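Local coordinates for protein Non-heme chloroperoxidase CPO-A1 (PDB 1A8Q) that catalyses cofactor-free, peroxide-dependent halogenation, brominating as well as chlorinating, and may chlorinate the precursor in 7-chlorotetracycline biosynthesis, at residues Glu262-Asn265 / Arg266-Glu270; Val226-Ala230 / Thr231-Ser235; His52-Arg55 / Gly56-His59; Val172-Gly175 / Asn176-Ala179; Asp133-Asp137 / Glu138-Ala142. One frame throughout, in Å; residues are numbered along the deposited sequence.

From the N terminus, interaction 3 comes first. It turns the chain back after strand 48-52, with Asp53 and His59 closing the loop ahead of helix 69-82. Interaction 5 starts helix 137-162 from the loop after strand 112-118. Interaction 4 caps helix 174-184. Interaction 2 leads from strand 215-220 and the loop of Asp223 into helix 232-238. Interaction 1 lies within helix 260-272, near the C terminus. The five are in series; none nests in or crosses another. Interactions 2 and 5 touch: Pro227 and Ala230 pack on the loop 133-135. Interactions 2 and 3 lie on opposite sides of the centre of the chain.

Interaction 1: Glu262-Asn265 / Arg266-Glu270; sequences EKFN and RDLLE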
loop_
_atom_site.group_PDB
_atom_site.type_symbol
_atom_site.label_atom_id
_atom_site.label_comp_id
_atom_site.label_asym_id
_atom_site.label_seq_id
_atom_site.Cartn_x
_atom_site.Cartn_y
_atom_site.Cartn_z
ATOM N N GLU A 262 6.736 -14.930 4.169
ATOM C CA GLU A 262 6.600 -16.170 3.390
ATOM C C GLU A 262 5.137 -16.661 3.342
ATOM O O GLU A 262 4.740 -17.214 2.302
ATOM C CB GLU A 262 7.468 -17.267 3.985
ATOM C CG GLU A 262 8.949 -16.956 3.812
ATOM C CD GLU A 262 9.564 -16.024 4.822
ATOM O OE1 GLU A 262 9.003 -15.619 5.849
ATOM O OE2 GLU A 262 10.744 -15.614 4.631
ATOM N N LYS A 263 4.429 -16.399 4.427
ATOM C CA LYS A 263 2.994 -16.760 4.446
ATOM C C LYS A 263 2.272 -15.941 3.402
ATOM O O LYS A 263 1.437 -16.458 2.631
ATOM C CB LYS A 263 2.465 -16.595 5.868
ATOM C CG LYS A 263 0.987 -16.896 6.080
ATOM C CD LYS A 263 0.598 -16.358 7.468
ATOM C CE LYS A 263 -0.861 -16.689 7.758
ATOM N NZ LYS A 263 -1.043 -16.628 9.253
ATOM N N PHE A 264 2.545 -14.602 3.330
ATOM C CA PHE A 264 1.876 -13.779 2.341
ATOM C C PHE A 264 2.272 -14.192 0.947
ATOM O O PHE A 264 1.459 -14.260 0.027
ATOM C CB PHE A 264 2.208 -12.262 2.545
ATOM C CG PHE A 264 1.552 -11.389 1.517
ATOM C CD1 PHE A 264 0.151 -11.228 1.510
ATOM C CD2 PHE A 264 2.284 -10.716 0.560
ATOM C CE1 PHE A 264 -0.444 -10.474 0.525
ATOM C CE2 PHE A 264 1.690 -9.905 -0.386
ATOM C CZ PHE A 264 0.312 -9.777 -0.402
ATOM N N ASN A 265 3.566 -14.480 0.692
ATOM C CA ASN A 265 3.968 -14.865 -0.643
ATOM C C ASN A 265 3.188 -16.135 -1.087
ATOM O O ASN A 265 2.794 -16.208 -2.254
ATOM C CB ASN A 265 5.474 -15.161 -0.643
ATOM C CG ASN A 265 6.356 -13.917 -0.559
ATOM O OD1 ASN A 265 5.811 -12.818 -0.634
ATOM N ND2 ASN A 265 7.670 -14.144 -0.443
ATOM N N ARG A 266 3.030 -17.052 -0.166
ATOM C CA ARG A 266 2.308 -18.318 -0.473
ATOM C C ARG A 266 0.849 -18.026 -0.828
ATOM O O ARG A 266 0.344 -18.457 -1.872
ATOM C CB ARG A 266 2.392 -19.194 0.761
ATOM C CG ARG A 266 2.044 -20.670 0.647
ATOM C CD ARG A 266 2.964 -21.423 1.624
ATOM N NE ARG A 266 3.436 -22.699 1.080
ATOM C CZ ARG A 266 3.324 -23.866 1.716
ATOM N NH1 ARG A 266 2.779 -23.964 2.926
ATOM N NH2 ARG A 266 3.763 -24.976 1.138
ATOM N N ASP A 267 0.203 -17.160 -0.053
ATOM C CA ASP A 267 -1.185 -16.785 -0.344
ATOM C C ASP A 267 -1.335 -16.038 -1.651
ATOM O O ASP A 267 -2.318 -16.152 -2.378
ATOM C CB ASP A 267 -1.835 -15.975 0.790
ATOM C CG ASP A 267 -2.185 -16.846 1.968
ATOM O OD1 ASP A 267 -2.385 -18.089 1.766
ATOM O OD2 ASP A 267 -2.262 -16.393 3.123
ATOM N N LEU A 268 -0.405 -15.112 -1.921
ATOM C CA LEU A 268 -0.395 -14.322 -3.140
ATOM C C LEU A 268 -0.242 -15.203 -4.362
ATOM O O LEU A 268 -0.989 -15.052 -5.333
ATOM C CB LEU A 268 0.760 -13.285 -3.099
ATOM C CG LEU A 268 0.878 -12.412 -4.341
ATOM C CD1 LEU A 268 -0.358 -11.562 -4.576
ATOM C CD2 LEU A 268 2.140 -11.524 -4.149
ATOM N N LEU A 269 0.682 -16.177 -4.303
ATOM C CA LEU A 269 0.901 -17.035 -5.447
ATOM C C LEU A 269 -0.331 -17.937 -5.696
ATOM O O LEU A 269 -0.660 -18.090 -6.881
ATOM C CB LEU A 269 2.165 -17.848 -5.251
ATOM C CG LEU A 269 3.506 -17.125 -5.514
ATOM C CD1 LEU A 269 4.637 -18.105 -5.279
ATOM C CD2 LEU A 269 3.546 -16.576 -6.930
ATOM N N GLU A 270 -0.985 -18.345 -4.636
ATOM C CA GLU A 270 -2.212 -19.155 -4.819
ATOM C C GLU A 270 -3.289 -18.320 -5.485
ATOM O O GLU A 270 -3.915 -18.701 -6.485
ATOM C CB GLU A 270 -2.675 -19.676 -3.467
ATOM C CG GLU A 270 -3.993 -20.460 -3.576
ATOM C CD GLU A 270 -4.394 -20.911 -2.178
ATOM O OE1 GLU A 270 -3.889 -21.963 -1.749
ATOM O OE2 GLU A 270 -5.160 -20.180 -1.527
#
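Helix 260-272 is the last helix of this alpha/beta hydrolase fold, and Phe264 and Leu268 meet one turn apart along it. Phe264 CE2 lies 4.1 Å from Leu268 CD2, and Leu268 CB sits over one face of the ring. The two side chains run at a slant. Both have chi1 of 179°, which sends the ring and the leucine methyls along the same face of the helix. Both are buried. Phe264 packs on Leu118 and Leu268 on Val116, both in strand 112-118, and each also touches helix 36-44. Four backbone bonds hold this turn. Leu268 N to Phe264 O is the shortest at 2.8 Å, with an N-H...O angle of 166°. Leu269 N to Asn265 O follows at 2.9 Å. Asp267 N bonds to Lys263 O at 3.0 Å, and Arg266 N bonds to Glu262 O. Lys263 NZ and Asp267 OD2 do not pair, at 6.3 Å. Asp267 instead forms a salt bridge with Lys245 and a hydrogen bond with Tyr247 OH, while Lys263 makes a cation-pi contact with Tyr247. The apolar side thus faces the sheet, while the polar ends of Glu262, Asn265 and Asp267 bind outside this turn, the first two to Gly259 and Gln38.

Interaction 2: Val226-Ala230 / Thr231-Ser235; sequences VPIDA and TGRKS
Ile228 CD1 covers one face of the Arg233 guanidinium, 4.0 Å from its plane and nearer its margin than its centre. At the edge of the group, in plane, lies Asp229 OD1. Arg233 NE donates to Asp229 OD1 at 2.9 Å; the bond is somewhat bent and is part of a salt bridge. The donor meets OD1 nearly along its C-O axis. The carboxylate and guanidinium planes are 32° apart, and the two side chains run side by side in the same direction. A bend at chi3 of Arg233 (-146°) sets NE beside Asp229 OD1.

Residues 226-230 lead into helix 232-238, with Thr231 at the N-cap position. Its side chain makes no capping bond. OG1 of Thr231 points back instead and donates to Pro227 O at 2.8 Å, from above the carbonyl plane. Ile228 O takes two bonds, from opposite faces of its plane. Arg233 N gives the straighter one, at 3.1 Å and 167°; Thr231 N gives the other, at 3.2 Å.

Val226 CG1 lies 3.5 Å from Thr231 OG1, and the two side chains cross at about a right angle. The Val226 side chain touches His252 of the catalytic triad, and Val226 N donates to Asp223 OD1. Lys234 lays its aliphatic chain along the backbone, with CD 3.5 Å from Ala230 O.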
loop_
_atom_site.group_PDB
_atom_site.type_symbol
_atom_site.label_atom_id
_atom_site.label_comp_id
_atom_site.label_asym_id
_atom_site.label_seq_id
_atom_site.Cartn_x
_atom_site.Cartn_y
_atom_site.Cartn_z
ATOM N N VAL A 226 -3.324 0.441 10.893
ATOM C CA VAL A 226 -4.579 0.409 10.141
ATOM C C VAL A 226 -5.461 -0.646 10.802
ATOM O O VAL A 226 -5.245 -1.830 10.644
ATOM C CB VAL A 226 -4.313 0.108 8.664
ATOM C CG1 VAL A 226 -5.605 0.012 7.848
ATOM C CG2 VAL A 226 -3.421 1.205 8.038
ATOM N N PRO A 227 -6.449 -0.233 11.584
ATOM C CA PRO A 227 -7.190 -1.175 12.422
ATOM C C PRO A 227 -8.057 -2.112 11.609
ATOM O O PRO A 227 -8.856 -1.662 10.805
ATOM C CB PRO A 227 -8.026 -0.288 13.342
ATOM C CG PRO A 227 -8.137 1.003 12.596
ATOM C CD PRO A 227 -6.775 1.175 11.936
ATOM N N ILE A 228 -7.865 -3.422 11.865
ATOM C CA ILE A 228 -8.585 -4.393 11.054
ATOM C C ILE A 228 -10.085 -4.215 11.082
ATOM O O ILE A 228 -10.681 -4.334 10.012
ATOM C CB ILE A 228 -8.180 -5.830 11.461
ATOM C CG1 ILE A 228 -8.765 -6.841 10.490
ATOM C CG2 ILE A 228 -8.539 -6.161 12.905
ATOM C CD1 ILE A 228 -8.213 -8.251 10.709
ATOM N N ASP A 229 -10.669 -3.984 12.246
ATOM C CA ASP A 229 -12.152 -3.917 12.245
ATOM C C ASP A 229 -12.767 -2.796 11.449
ATOM O O ASP A 229 -13.939 -2.850 10.998
ATOM C CB ASP A 229 -12.598 -3.822 13.717
ATOM C CG ASP A 229 -12.299 -5.118 14.447
ATOM O OD1 ASP A 229 -12.283 -6.214 13.847
ATOM O OD2 ASP A 229 -12.052 -5.014 15.658
ATOM N N ALA A 230 -12.086 -1.667 11.306
ATOM C CA ALA A 230 -12.618 -0.539 10.561
ATOM C C ALA A 230 -12.345 -0.658 9.079
ATOM O O ALA A 230 -12.917 0.065 8.286
ATOM C CB ALA A 230 -12.002 0.775 11.057
ATOM N N THR A 231 -11.305 -1.430 8.696
ATOM C CA THR A 231 -10.878 -1.414 7.289
ATOM C C THR A 231 -11.031 -2.783 6.651
ATOM O O THR A 231 -12.075 -3.096 6.096
ATOM C CB THR A 231 -9.389 -0.941 7.237
ATOM O OG1 THR A 231 -8.617 -1.825 8.059
ATOM C CG2 THR A 231 -9.347 0.475 7.820
ATOM N N GLY A 232 -10.049 -3.678 6.688
ATOM C CA GLY A 232 -10.137 -4.992 6.073
ATOM C C GLY A 232 -11.428 -5.778 6.319
ATOM O O GLY A 232 -11.951 -6.352 5.359
ATOM N N ARG A 233 -11.883 -5.858 7.553
ATOM C CA ARG A 233 -13.176 -6.567 7.760
ATOM C C ARG A 233 -14.320 -5.928 7.004
ATOM O O ARG A 233 -15.224 -6.631 6.507
ATOM C CB ARG A 233 -13.464 -6.632 9.254
ATOM C CG ARG A 233 -12.791 -7.832 9.901
ATOM C CD ARG A 233 -13.404 -8.102 11.266
ATOM N NE ARG A 233 -12.370 -8.605 12.166
ATOM C CZ ARG A 233 -11.963 -9.861 12.170
ATOM N NH1 ARG A 233 -12.489 -10.745 11.328
ATOM N NH2 ARG A 233 -11.029 -10.243 13.020
ATOM N N LYS A 234 -14.359 -4.603 6.862
ATOM C CA LYS A 234 -15.432 -3.954 6.124
ATOM C C LYS A 234 -15.260 -3.971 4.632
ATOM O O LYS A 234 -16.217 -4.127 3.883
ATOM C CB LYS A 234 -15.557 -2.471 6.568
ATOM C CG LYS A 234 -15.990 -2.435 8.040
ATOM C CD LYS A 234 -16.267 -0.957 8.383
ATOM C CE LYS A 234 -16.666 -0.826 9.849
ATOM N NZ LYS A 234 -18.058 -0.287 9.937
ATOM N N SER A 235 -14.011 -3.791 4.118
ATOM C CA SER A 235 -13.899 -3.789 2.661
ATOM C C SER A 235 -14.259 -5.168 2.089
ATOM O O SER A 235 -14.753 -5.210 0.949
ATOM C CB SER A 235 -12.489 -3.331 2.238
ATOM O OG SER A 235 -11.583 -4.238 2.846
#

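Interaction 3: His52-Arg55 / Gly56-His59; sequences HDRR and GHGH
A side chain to backbone bond between Asp53 and His59 closes this largely buried loop, which follows strand 48-52 and precedes helix 69-82. His59 N donates to Asp53 OD2 at 2.9 Å and nearly straight, with an N-H...O angle of 171°. The N-H comes in on the anti side of the carboxylate, 23° out of its plane. Asp53 OD2 also lies 3.4 Å from Gly58 CA. The other oxygen, OD1, accepts from Gly32 N, so two backbone N-H groups grip the carboxylate and fix its rotation.

Between these ends the chain makes a type II beta turn from Arg54 to His57. Its closing bond, His57 N to Arg54 O, is weak at 2.9 Å because the angle is poor. Gly56 stands at the third position of the turn, with positive phi, as is usual in a type II turn. A second bond comes from the His57 ring: ND1 donates to Arg55 O at 2.8 Å. The acceptor lies in the ring plane, while the donor sits above the carbonyl plane of Arg55. Since a carbonyl can only accept, ND1 is expected to carry the proton.

The aliphatic part of Arg54 runs alongside His57, with Arg54 CB 3.7 Å from His57 ND1. The guanidinium and ring planes are 82° apart. Beyond the turn, Arg54 forms a salt bridge with Glu99 and a cation-pi contact with Phe72, and Arg55 forms its own salt bridge with Asp75. The side chain of Arg54 is about 8 Å from that of Ser94 of the catalytic triad.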
loop_
_atom_site.group_PDB
_atom_site.type_symbol
_atom_site.label_atom_id
_atom_site.label_comp_id
_atom_site.label_asym_id
_atom_site.label_seq_id
_atom_site.Cartn_x
_atom_site.Cartn_y
_atom_site.Cartn_z
ATOM N N HIS A 52 6.368 0.561 -8.635
ATOM C CA HIS A 52 6.731 1.949 -8.873
ATOM C C HIS A 52 6.862 2.674 -7.548
ATOM O O HIS A 52 6.400 2.212 -6.508
ATOM C CB HIS A 52 5.689 2.719 -9.716
ATOM C CG HIS A 52 4.309 2.693 -9.127
ATOM N ND1 HIS A 52 3.647 1.528 -8.852
ATOM C CD2 HIS A 52 3.478 3.714 -8.743
ATOM C CE1 HIS A 52 2.452 1.781 -8.360
ATOM N NE2 HIS A 52 2.312 3.106 -8.286
ATOM N N ASP A 53 7.561 3.812 -7.586
ATOM C CA ASP A 53 7.682 4.671 -6.428
ATOM C C ASP A 53 6.688 5.848 -6.621
ATOM O O ASP A 53 6.720 6.504 -7.674
ATOM C CB ASP A 53 9.089 5.304 -6.384
ATOM C CG ASP A 53 10.190 4.279 -6.058
ATOM O OD1 ASP A 53 9.920 3.131 -5.668
ATOM O OD2 ASP A 53 11.376 4.680 -6.175
ATOM N N ARG A 54 5.839 6.029 -5.631
ATOM C CA ARG A 54 4.814 7.109 -5.713
ATOM C C ARG A 54 5.530 8.452 -5.865
ATOM O O ARG A 54 6.655 8.619 -5.403
ATOM C CB ARG A 54 3.999 7.059 -4.429
ATOM C CG ARG A 54 2.853 8.098 -4.344
ATOM C CD ARG A 54 1.881 7.755 -3.191
ATOM N NE ARG A 54 1.266 6.456 -3.533
ATOM C CZ ARG A 54 1.451 5.350 -2.839
ATOM N NH1 ARG A 54 2.145 5.229 -1.713
ATOM N NH2 ARG A 54 0.865 4.218 -3.297
ATOM N N ARG A 55 4.890 9.408 -6.524
ATOM C CA ARG A 55 5.488 10.756 -6.665
ATOM C C ARG A 55 5.982 11.198 -5.309
ATOM O O ARG A 55 5.401 11.003 -4.256
ATOM C CB ARG A 55 4.442 11.741 -7.219
ATOM C CG ARG A 55 3.269 11.902 -6.245
ATOM C CD ARG A 55 2.066 12.481 -6.980
ATOM N NE ARG A 55 2.245 13.828 -7.474
ATOM C CZ ARG A 55 2.288 14.248 -8.735
ATOM N NH1 ARG A 55 2.191 13.537 -9.830
ATOM N NH2 ARG A 55 2.452 15.564 -8.934
ATOM N N GLY A 56 7.209 11.847 -5.306
ATOM C CA GLY A 56 7.722 12.280 -4.005
ATOM C C GLY A 56 8.255 11.212 -3.069
ATOM O O GLY A 56 8.533 11.496 -1.909
ATOM N N HIS A 57 8.475 9.976 -3.551
ATOM C CA HIS A 57 8.988 8.896 -2.732
ATOM C C HIS A 57 10.103 8.214 -3.566
ATOM O O HIS A 57 10.071 8.305 -4.800
ATOM C CB HIS A 57 7.889 7.837 -2.437
ATOM C CG HIS A 57 6.720 8.324 -1.607
ATOM N ND1 HIS A 57 5.814 9.276 -2.035
ATOM C CD2 HIS A 57 6.339 7.939 -0.369
ATOM C CE1 HIS A 57 4.935 9.507 -1.082
ATOM N NE2 HIS A 57 5.241 8.725 -0.047
ATOM N N GLY A 58 10.984 7.559 -2.855
ATOM C CA GLY A 58 12.022 6.762 -3.541
ATOM C C GLY A 58 12.798 7.598 -4.536
ATOM O O GLY A 58 13.361 8.637 -4.155
ATOM N N HIS A 59 12.859 7.159 -5.785
ATOM C CA HIS A 59 13.589 7.838 -6.837
ATOM C C HIS A 59 12.663 8.550 -7.810
ATOM O O HIS A 59 13.121 8.973 -8.889
ATOM C CB HIS A 59 14.409 6.837 -7.680
ATOM C CG HIS A 59 15.577 6.289 -6.914
ATOM N ND1 HIS A 59 16.626 7.022 -6.458
ATOM C CD2 HIS A 59 15.804 4.995 -6.575
ATOM C CE1 HIS A 59 17.482 6.236 -5.810
ATOM N NE2 HIS A 59 16.993 5.011 -5.894
#

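Interaction 4: Val172-Gly175 / Asn176-Ala179; sequences VTQG and NKDA
Reciprocal side chain to backbone bonds join Thr173 and Asn176 in a capping box at the start of helix 174-184. Asn176 N donates to Thr173 OG1 at 2.8 Å. In return, Thr173 N donates to Asn176 OD1 at 3.1 Å, almost straight at 173°. Thr173 OG1 lies between its own backbone N and carbonyl carbon (chi1 62°), which brings it to the N-H of Asn176. The hydroxyl also makes a weak bond to Asn176 OD1 at 3.3 Å. That oxygen is therefore held by two donors of Thr173, one of them weakly.

One further bond joins two side chains. Gln174 NE2 donates to Asp178 OD1 at 3.0 Å, one helical turn on. The acceptor lies in the amide plane of Gln174, but the donor approaches from above the carboxylate plane. The two planes are 49° apart. Gln174 reaches this place through a bend at chi2.

Among the backbone bonds, Thr173 O takes two weak ones, from Asn176 N and Lys177 N. The first good helical bonds are Asp178 N to Gln174 O and Ala179 N to Gly175 O, both at 2.9 Å.

Apolar contact is slight. Val172 CG1 lies 3.8 Å from Asn176 CB, on the flank of the cap, and 4.3 Å from Lys177 CE.

The cap lies at the surface. Asn176 ND2 donates to Met256 O, in the loop between His252 and helix 260-272. Lys177 forms a salt bridge with Glu160, which ties helix 174-184 to the end of helix 137-162, and Val172 packs on Phe163 just beyond it.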
loop_
_atom_site.group_PDB
_atom_site.type_symbol
_atom_site.label_atom_id
_atom_site.label_comp_id
_atom_site.label_asym_id
_atom_site.label_seq_id
_atom_site.Cartn_x
_atom_site.Cartn_y
_atom_site.Cartn_z
ATOM N N VAL A 172 10.822 -9.431 14.324
ATOM C CA VAL A 172 11.292 -8.212 13.652
ATOM C C VAL A 172 12.781 -8.028 13.967
ATOM O O VAL A 172 13.184 -8.071 15.138
ATOM C CB VAL A 172 10.517 -6.991 14.191
ATOM C CG1 VAL A 172 10.941 -5.761 13.382
ATOM C CG2 VAL A 172 9.013 -7.205 14.063
ATOM N N THR A 173 13.575 -7.710 12.941
ATOM C CA THR A 173 14.992 -7.492 13.184
ATOM C C THR A 173 15.286 -6.007 13.337
ATOM O O THR A 173 14.483 -5.176 12.887
ATOM C CB THR A 173 15.814 -7.991 11.975
ATOM O OG1 THR A 173 15.452 -7.252 10.816
ATOM C CG2 THR A 173 15.439 -9.448 11.640
ATOM N N GLN A 174 16.497 -5.729 13.812
ATOM C CA GLN A 174 16.880 -4.301 13.862
ATOM C C GLN A 174 16.994 -3.831 12.416
ATOM O O GLN A 174 16.686 -2.712 12.044
ATOM C CB GLN A 174 18.212 -4.110 14.584
ATOM C CG GLN A 174 18.708 -2.658 14.575
ATOM C CD GLN A 174 17.763 -1.738 15.303
ATOM O OE1 GLN A 174 17.257 -2.120 16.366
ATOM N NE2 GLN A 174 17.444 -0.572 14.753
ATOM N N GLY A 175 17.479 -4.750 11.551
ATOM C CA GLY A 175 17.547 -4.449 10.122
ATOM C C GLY A 175 16.228 -3.982 9.545
ATOM O O GLY A 175 16.192 -3.155 8.635
ATOM N N ASN A 176 15.085 -4.587 9.918
ATOM C CA ASN A 176 13.792 -4.176 9.380
ATOM C C ASN A 176 13.568 -2.678 9.732
ATOM O O ASN A 176 13.067 -1.957 8.865
ATOM C CB ASN A 176 12.652 -4.973 10.074
ATOM C CG ASN A 176 12.355 -6.339 9.481
ATOM O OD1 ASN A 176 12.224 -7.313 10.219
ATOM N ND2 ASN A 176 12.212 -6.474 8.163
ATOM N N LYS A 177 13.867 -2.358 10.954
ATOM C CA LYS A 177 13.646 -0.970 11.419
ATOM C C LYS A 177 14.579 -0.005 10.696
ATOM O O LYS A 177 14.175 1.109 10.316
ATOM C CB LYS A 177 13.829 -0.867 12.923
ATOM C CG LYS A 177 12.959 -1.769 13.785
ATOM C CD LYS A 177 13.409 -1.735 15.264
ATOM C CE LYS A 177 12.638 -2.835 16.008
ATOM N NZ LYS A 177 12.824 -2.715 17.494
ATOM N N ASP A 178 15.839 -0.434 10.518
ATOM C CA ASP A 178 16.778 0.415 9.805
ATOM C C ASP A 178 16.384 0.589 8.350
ATOM O O ASP A 178 16.534 1.652 7.757
ATOM C CB ASP A 178 18.213 -0.140 9.884
ATOM C CG ASP A 178 18.790 -0.053 11.288
ATOM O OD1 ASP A 178 18.322 0.652 12.189
ATOM O OD2 ASP A 178 19.719 -0.843 11.560
ATOM N N ALA A 179 15.853 -0.476 7.721
ATOM C CA ALA A 179 15.423 -0.343 6.323
ATOM C C ALA A 179 14.190 0.564 6.151
ATOM O O ALA A 179 14.050 1.254 5.130
ATOM C CB ALA A 179 15.137 -1.724 5.751
#

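Interaction 5: Asp133-Asp137 / Glu138-Ala142; sequences DGVPD and EVFDA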
loop_
_atom_site.group_PDB
_atom_site.type_symbol
_atom_site.label_atom_id
_atom_site.label_comp_id
_atom_site.label_asym_id
_atom_site.label_seq_id
_atom_site.Cartn_x
_atom_site.Cartn_y
_atom_site.Cartn_z
ATOM N N ASP A 133 -15.073 2.242 15.256
ATOM C CA ASP A 133 -13.835 1.489 15.378
ATOM C C ASP A 133 -12.697 2.110 14.595
ATOM O O ASP A 133 -11.638 1.472 14.491
ATOM C CB ASP A 133 -14.038 0.065 14.820
ATOM C CG ASP A 133 -15.023 -0.692 15.701
ATOM O OD1 ASP A 133 -15.012 -0.397 16.913
ATOM O OD2 ASP A 133 -15.745 -1.528 15.152
ATOM N N GLY A 134 -12.873 3.321 14.090
ATOM C CA GLY A 134 -11.823 3.934 13.262
ATOM C C GLY A 134 -10.781 4.607 14.154
ATOM O O GLY A 134 -10.783 4.476 15.381
ATOM N N VAL A 135 -9.902 5.325 13.465
ATOM C CA VAL A 135 -8.782 5.990 14.143
ATOM C C VAL A 135 -9.169 7.425 14.515
ATOM O O VAL A 135 -9.636 8.174 13.666
ATOM C CB VAL A 135 -7.600 6.022 13.159
ATOM C CG1 VAL A 135 -6.401 6.758 13.740
ATOM C CG2 VAL A 135 -7.175 4.592 12.774
ATOM N N PRO A 136 -8.927 7.810 15.750
ATOM C CA PRO A 136 -9.262 9.170 16.186
ATOM C C PRO A 136 -8.465 10.238 15.490
ATOM O O PRO A 136 -7.262 10.031 15.194
ATOM C CB PRO A 136 -8.951 9.160 17.687
ATOM C CG PRO A 136 -8.678 7.781 18.088
ATOM C CD PRO A 136 -8.410 6.960 16.842
ATOM N N ASP A 137 -8.994 11.461 15.343
ATOM C CA ASP A 137 -8.256 12.535 14.700
ATOM C C ASP A 137 -6.905 12.825 15.359
ATOM O O ASP A 137 -5.965 13.215 14.659
ATOM C CB ASP A 137 -8.939 13.897 14.813
ATOM C CG ASP A 137 -10.099 14.096 13.884
ATOM O OD1 ASP A 137 -9.877 14.450 12.715
ATOM O OD2 ASP A 137 -11.201 13.909 14.447
ATOM N N GLU A 138 -6.826 12.713 16.682
ATOM C CA GLU A 138 -5.600 13.017 17.402
ATOM C C GLU A 138 -4.422 12.170 16.893
ATOM O O GLU A 138 -3.260 12.616 16.974
ATOM C CB GLU A 138 -5.681 12.725 18.892
ATOM C CG GLU A 138 -6.769 13.223 19.790
ATOM C CD GLU A 138 -7.015 12.259 20.949
ATOM O OE1 GLU A 138 -7.074 11.024 20.729
ATOM O OE2 GLU A 138 -7.160 12.726 22.102
ATOM N N VAL A 139 -4.679 10.949 16.455
ATOM C CA VAL A 139 -3.589 10.103 15.932
ATOM C C VAL A 139 -3.007 10.723 14.667
ATOM O O VAL A 139 -1.767 10.781 14.504
ATOM C CB VAL A 139 -4.117 8.678 15.699
ATOM C CG1 VAL A 139 -3.108 7.841 14.904
ATOM C CG2 VAL A 139 -4.379 8.034 17.071
ATOM N N PHE A 140 -3.858 11.167 13.762
ATOM C CA PHE A 140 -3.366 11.760 12.503
ATOM C C PHE A 140 -2.646 13.056 12.805
ATOM O O PHE A 140 -1.594 13.378 12.221
ATOM C CB PHE A 140 -4.538 11.994 11.546
ATOM C CG PHE A 140 -5.176 10.658 11.224
ATOM C CD1 PHE A 140 -4.454 9.634 10.656
ATOM C CD2 PHE A 140 -6.512 10.450 11.459
ATOM C CE1 PHE A 140 -5.024 8.416 10.348
ATOM C CE2 PHE A 140 -7.102 9.231 11.147
ATOM C CZ PHE A 140 -6.377 8.214 10.574
ATOM N N ASP A 141 -3.196 13.820 13.767
ATOM C CA ASP A 141 -2.468 15.056 14.147
ATOM C C ASP A 141 -1.061 14.710 14.604
ATOM O O ASP A 141 -0.108 15.462 14.281
ATOM C CB ASP A 141 -3.197 15.777 15.278
ATOM C CG ASP A 141 -4.521 16.386 14.878
ATOM O OD1 ASP A 141 -4.767 16.611 13.684
ATOM O OD2 ASP A 141 -5.342 16.631 15.798
ATOM N N ALA A 142 -0.905 13.698 15.448
ATOM C CA ALA A 142 0.365 13.276 15.999
ATOM C C ALA A 142 1.310 12.797 14.894
ATOM O O ALA A 142 2.517 13.098 14.965
ATOM C CB ALA A 142 0.263 12.164 17.043
#
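With chi1 at 177°, Val135 sends CG1 away from its own backbone N and onto the helix; chi1 of -62° swings the Phe140 ring back to meet it. These torsions bring the valine methyl against the far end of the ring. Val135 CG1 lies 3.5 Å from Phe140 CZ, and Val135 CB lies 3.6 Å from the same carbon. The side chains cross at about a right angle. The same methyl also meets Val139, with Val135 CG1 3.6 Å from Val139 CB, again at about a right angle. One valine branch therefore fills the angle between two neighbouring residues of the next helix. Pro136 adds a looser contact, its CD 4.2 Å from Val139 CG2.

Here the loop after strand 112-118 passes into helix 137-162. Val139 N donates to Pro136 O at 3.0 Å, from above the carbonyl plane. The first regular turn follows at once: Asp141 N donates to Asp137 O at 3.0 Å, with an N-H...O angle of 166°. Asp141 CG lies alongside, 3.5 Å from Asp137 O. The carboxylates of Asp137 and Asp141 stay apart, and Asp137 OD1 accepts a hydrogen bond from Tyr201 OH.

Phe140 is buried between the loop and helix 189-201. Its ring meets that of Tyr201 and packs on Val196 and Phe199, while Met125 and Ile126 touch it from the preceding loop, where Val135 bonds through its backbone to Met125 and Lys127.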